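Long-range contacts in copper-containing nitrite reductase (Thermus scotoductus, PDB 6HBE), which probably reduces nitrite to nitric oxide with electrons from a cytochrome c, working as a copper-containing homotrimer: residues 327-332 against 364-369; 360-365 against 437-442. All coordinates share one frame; numbering follows the deposited sequence.

Both contacts belong to one sheet of the C-terminal cupredoxin domain, and strand 362-366 is common to them. On one side it pairs with strand 435-443 (contact 2); on the other, contact 1 continues its pairing with strand 324-326 into the segment that leads to helix 331-334. The two centres lie 10 Å apart. Y441 ties them together: its OH is 2.7 Å from V327 O, a probable hydrogen bond, and its backbone O is 2.9 Å from V367 N, probably another. Neither contact supplies a copper ligand; the side chain of K361 in contact 2 is about 13 Å from a bound copper ion. Both lie away from the metal sites, at the edge facing the neighbouring subunits.

Contact 1: 327-332 against 364-369; sequences VPLDPA and EIPVGT
Where strand 324-326 runs out beside strand 362-366, one last sheet bond joins the two segments. E364 begins the contact with its carbonyl: V327 N donates to E364 O over 3.0 Å, nearly straight at the hydrogen (166°) and almost along the C=O axis. Its carboxylate goes to a salt bridge with R326. The end of the I365 side chain leads off into the fold, and its nearest touch is CG2, 4.4 Å from V327 CB; a branched valine suits this extended, partly exposed edge.

P366 carries most of what remains. A parallel pairing would next use an N-H at this position to reach V327 O, but proline has none; V327 O is instead taken by the hydroxyl of Y441, with P366 CD 3.4 Å from V327 O. The ring offers a firm apolar surface. L329, with CG anti to its backbone N (chi1 -161°), crosses it obliquely and brings CD1 to within 3.7 Å of P366 CG.

P366 to T369 form a type II beta turn. G368 fits its third position because, at its positive phi of 98°, a CB would be pressed against the carbonyl O of V367. T369 closes the turn twice on one acceptor: T369 OG1 donates to P366 O over 2.8 Å, in the carbonyl plane, and the longer bond from T369 N ends on the same oxygen.

Beyond L329, D330 caps helix 331-334 by accepting from A332 N, and its carboxylate also meets R326 of the second subunit. The chemistry changes along the contact, from a backbone bond to aliphatic touching around a proline that cannot donate, consistent with the parallel pairing ending here and the two segments parting.

Contact 2: 360-365 against 437-442; sequences PKVLEI and IIRVYE
E364 and R439 both hold CG anti to the carbonyl carbon, beside the backbone N (chi1 -59° and -52°), and run on extended, so that they lie side by side on one face of the sheet. They sit in register on neighbouring parallel strands of a cupredoxin beta-sandwich. Five backbone hydrogen bonds alternate along the pair, among them R439 N to L363 O at 2.8 Å. At the start, water 1 lies 3.0 Å from both P360 O and I437 O. At the far end E442 pairs antiparallel with a strand of the third subunit, carrying the sheet across the interface.

The salt bridge runs from R439 NH1 to E364 OE2 at 2.8 Å. It uses the anti lone pair of the carboxylate, whose plane is turned 67° from the guanidinium. V362 CG1 comes within 3.4 Å of R439 NH1, while I437 CG2 lies above one guanidinium face, offset toward its rim. R326 binds the other oxygen of E364, which would tend to favour the charged form of this buried glutamate, and E423 takes R439 NE. A leucine in place of R439 would remove the guanidinium and its bonds to E364 and E423, and would probably leave the buried carboxylate less compensated.

The opposite face is aliphatic, as fits the sandwich interior: L363 and I365 lie beside I438 and V440, with I365 CG1 4.1 Å from V440 CG2. I365 accepts the crowded chi1 position, as does Y441, whose ring thereby nears the I365 carbonyl: Y441 CD1 is 3.2 Å from I365 O, and E364 O lies at the ring edge, 4.0 Å from Y441 CE1.

Contact 1: 327-332 against 364-369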
# COMPACT_ATOMS: atom_id res chain seq x y z
N VAL C 327 13.11 -14.30 -23.23
CA VAL C 327 14.02 -13.22 -23.61
C VAL C 327 14.54 -13.43 -25.06
O VAL C 327 14.90 -14.55 -25.42
CB VAL C 327 15.19 -13.20 -22.61
CG1 VAL C 327 16.25 -12.19 -23.00
CG2 VAL C 327 14.66 -12.92 -21.20
N PRO C 328 14.56 -12.37 -25.90
CA PRO C 328 15.27 -12.47 -27.19
C PRO C 328 16.78 -12.26 -26.98
O PRO C 328 17.20 -11.84 -25.90
CB PRO C 328 14.67 -11.33 -28.02
CG PRO C 328 14.29 -10.30 -26.99
CD PRO C 328 13.88 -11.06 -25.74
N LEU C 329 17.59 -12.55 -27.99
CA LEU C 329 19.04 -12.39 -27.89
C LEU C 329 19.39 -10.91 -27.67
O LEU C 329 18.85 -10.05 -28.36
CB LEU C 329 19.72 -12.95 -29.17
CG LEU C 329 21.21 -13.31 -29.16
CD1 LEU C 329 21.56 -14.35 -28.10
CD2 LEU C 329 21.62 -13.81 -30.54
N ASP C 330 20.25 -10.64 -26.68
CA ASP C 330 20.72 -9.27 -26.38
C ASP C 330 21.29 -8.69 -27.68
O ASP C 330 22.03 -9.38 -28.38
CB ASP C 330 21.80 -9.31 -25.28
CG ASP C 330 22.15 -7.92 -24.72
OD1 ASP C 330 22.65 -7.03 -25.46
OD2 ASP C 330 21.99 -7.72 -23.49
N PRO C 331 20.91 -7.43 -28.02
CA PRO C 331 21.49 -6.80 -29.23
C PRO C 331 23.04 -6.85 -29.30
O PRO C 331 23.60 -6.98 -30.40
CB PRO C 331 20.99 -5.34 -29.14
CG PRO C 331 19.77 -5.38 -28.26
CD PRO C 331 19.94 -6.55 -27.33
N ALA C 332 23.71 -6.78 -28.15
CA ALA C 332 25.17 -6.90 -28.06
C ALA C 332 25.71 -8.29 -28.41
O ALA C 332 26.87 -8.41 -28.83
CB ALA C 332 25.67 -6.47 -26.69
N GLU C 364 13.08 -18.54 -20.14
CA GLU C 364 13.47 -19.10 -21.44
C GLU C 364 14.45 -18.14 -22.13
O GLU C 364 14.08 -17.03 -22.51
CB GLU C 364 12.25 -19.39 -22.31
CG GLU C 364 11.28 -20.36 -21.64
CD GLU C 364 10.07 -20.73 -22.47
OE1 GLU C 364 9.64 -19.94 -23.33
OE2 GLU C 364 9.50 -21.82 -22.22
N ILE C 365 15.72 -18.57 -22.26
CA ILE C 365 16.82 -17.75 -22.78
C ILE C 365 17.47 -18.43 -24.01
O ILE C 365 17.47 -19.67 -24.10
CB ILE C 365 17.93 -17.50 -21.74
CG1 ILE C 365 18.31 -18.78 -21.00
CG2 ILE C 365 17.48 -16.45 -20.71
CD1 ILE C 365 19.57 -18.67 -20.19
N PRO C 366 18.00 -17.62 -24.96
CA PRO C 366 18.78 -18.20 -26.09
C PRO C 366 20.20 -18.59 -25.67
O PRO C 366 20.77 -17.99 -24.75
CB PRO C 366 18.83 -17.05 -27.10
CG PRO C 366 18.76 -15.81 -26.25
CD PRO C 366 17.88 -16.15 -25.07
N VAL C 367 20.76 -19.61 -26.34
CA VAL C 367 22.15 -20.02 -26.10
C VAL C 367 23.12 -18.83 -26.16
O VAL C 367 22.94 -17.91 -26.99
CB VAL C 367 22.64 -21.13 -27.08
CG1 VAL C 367 21.93 -22.46 -26.78
CG2 VAL C 367 22.45 -20.74 -28.54
N GLY C 368 24.12 -18.84 -25.28
CA GLY C 368 25.08 -17.74 -25.15
C GLY C 368 24.76 -16.77 -24.01
O GLY C 368 25.59 -15.93 -23.66
N THR C 369 23.56 -16.89 -23.42
CA THR C 369 23.09 -15.91 -22.43
C THR C 369 23.64 -16.22 -21.05
O THR C 369 23.76 -17.38 -20.65
CB THR C 369 21.54 -15.88 -22.39
OG1 THR C 369 21.05 -15.46 -23.66
CG2 THR C 369 21.00 -14.88 -21.31

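Contact 2: 360-365 against 437-442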
# COMPACT_ATOMS: atom_id res chain seq x y z
N PRO C 360 11.85 -14.40 -12.31
CA PRO C 360 10.63 -15.12 -12.72
C PRO C 360 10.68 -16.63 -12.40
O PRO C 360 11.78 -17.20 -12.26
CB PRO C 360 10.59 -14.87 -14.24
CG PRO C 360 12.03 -14.72 -14.62
CD PRO C 360 12.74 -14.12 -13.43
N LYS C 361 9.50 -17.25 -12.23
CA LYS C 361 9.41 -18.69 -11.95
C LYS C 361 9.95 -19.58 -13.10
O LYS C 361 10.59 -20.62 -12.84
CB LYS C 361 7.96 -19.11 -11.65
CG LYS C 361 7.40 -18.55 -10.32
CD LYS C 361 5.91 -18.83 -10.17
CE LYS C 361 5.30 -18.27 -8.86
NZ LYS C 361 6.02 -18.70 -7.63
N VAL C 362 9.67 -19.17 -14.33
CA VAL C 362 10.10 -19.87 -15.55
C VAL C 362 10.79 -18.88 -16.48
O VAL C 362 10.21 -17.85 -16.86
CB VAL C 362 8.91 -20.49 -16.31
CG1 VAL C 362 9.38 -21.29 -17.54
CG2 VAL C 362 8.06 -21.33 -15.41
N LEU C 363 12.03 -19.19 -16.86
CA LEU C 363 12.85 -18.32 -17.72
C LEU C 363 13.29 -19.12 -18.96
O LEU C 363 13.80 -20.24 -18.82
CB LEU C 363 14.05 -17.84 -16.92
CG LEU C 363 15.05 -16.88 -17.59
CD1 LEU C 363 14.45 -15.52 -17.93
CD2 LEU C 363 16.26 -16.70 -16.70
N GLU C 364 13.08 -18.54 -20.14
CA GLU C 364 13.47 -19.10 -21.44
C GLU C 364 14.45 -18.14 -22.13
O GLU C 364 14.08 -17.03 -22.51
CB GLU C 364 12.25 -19.39 -22.31
CG GLU C 364 11.28 -20.36 -21.64
CD GLU C 364 10.07 -20.73 -22.47
OE1 GLU C 364 9.64 -19.94 -23.33
OE2 GLU C 364 9.50 -21.82 -22.22
N ILE C 365 15.72 -18.57 -22.26
CA ILE C 365 16.82 -17.75 -22.78
C ILE C 365 17.47 -18.43 -24.01
O ILE C 365 17.47 -19.67 -24.10
CB ILE C 365 17.93 -17.50 -21.74
CG1 ILE C 365 18.31 -18.78 -21.00
CG2 ILE C 365 17.48 -16.45 -20.71
CD1 ILE C 365 19.57 -18.67 -20.19
N ILE C 437 12.34 -22.95 -12.99
CA ILE C 437 12.72 -23.59 -14.28
C ILE C 437 13.56 -22.64 -15.12
O ILE C 437 13.24 -21.44 -15.22
CB ILE C 437 11.48 -24.02 -15.10
CG1 ILE C 437 10.77 -25.22 -14.43
CG2 ILE C 437 11.84 -24.37 -16.54
CD1 ILE C 437 9.39 -25.52 -14.96
N ILE C 438 14.61 -23.17 -15.75
CA ILE C 438 15.29 -22.47 -16.85
C ILE C 438 15.30 -23.38 -18.09
O ILE C 438 15.62 -24.58 -17.98
CB ILE C 438 16.76 -22.09 -16.49
CG1 ILE C 438 16.79 -20.99 -15.43
CG2 ILE C 438 17.53 -21.61 -17.73
CD1 ILE C 438 18.15 -20.76 -14.82
N ARG C 439 14.92 -22.82 -19.23
CA ARG C 439 15.01 -23.49 -20.53
C ARG C 439 15.89 -22.66 -21.43
O ARG C 439 15.77 -21.44 -21.44
CB ARG C 439 13.66 -23.64 -21.19
CG ARG C 439 12.61 -24.27 -20.30
CD ARG C 439 11.38 -24.66 -21.10
NE ARG C 439 10.39 -25.31 -20.23
CZ ARG C 439 9.27 -24.75 -19.74
NH1 ARG C 439 8.92 -23.50 -20.02
NH2 ARG C 439 8.47 -25.47 -18.96
N VAL C 440 16.75 -23.33 -22.20
CA VAL C 440 17.71 -22.66 -23.08
C VAL C 440 17.43 -23.12 -24.51
O VAL C 440 17.46 -24.32 -24.78
CB VAL C 440 19.18 -22.98 -22.69
CG1 VAL C 440 20.15 -22.13 -23.50
CG2 VAL C 440 19.40 -22.75 -21.20
N TYR C 441 17.17 -22.18 -25.41
CA TYR C 441 16.76 -22.50 -26.76
C TYR C 441 17.83 -22.13 -27.78
O TYR C 441 18.69 -21.30 -27.51
CB TYR C 441 15.39 -21.89 -27.12
CG TYR C 441 15.31 -20.37 -27.22
CD1 TYR C 441 14.98 -19.59 -26.11
CD2 TYR C 441 15.50 -19.72 -28.44
CE1 TYR C 441 14.88 -18.21 -26.20
CE2 TYR C 441 15.42 -18.33 -28.54
CZ TYR C 441 15.10 -17.58 -27.42
OH TYR C 441 15.02 -16.20 -27.52
N GLU C 442 17.77 -22.79 -28.94
CA GLU C 442 18.74 -22.61 -30.05
C GLU C 442 18.01 -22.91 -31.37
O GLU C 442 17.18 -23.81 -31.41
CB GLU C 442 19.93 -23.56 -29.89
CG GLU C 442 20.96 -23.53 -31.03
CD GLU C 442 22.06 -24.57 -30.87
OE1 GLU C 442 21.78 -25.80 -31.03
OE2 GLU C 442 23.20 -24.16 -30.57
O HOH W 1 13.66 -19.30 -13.17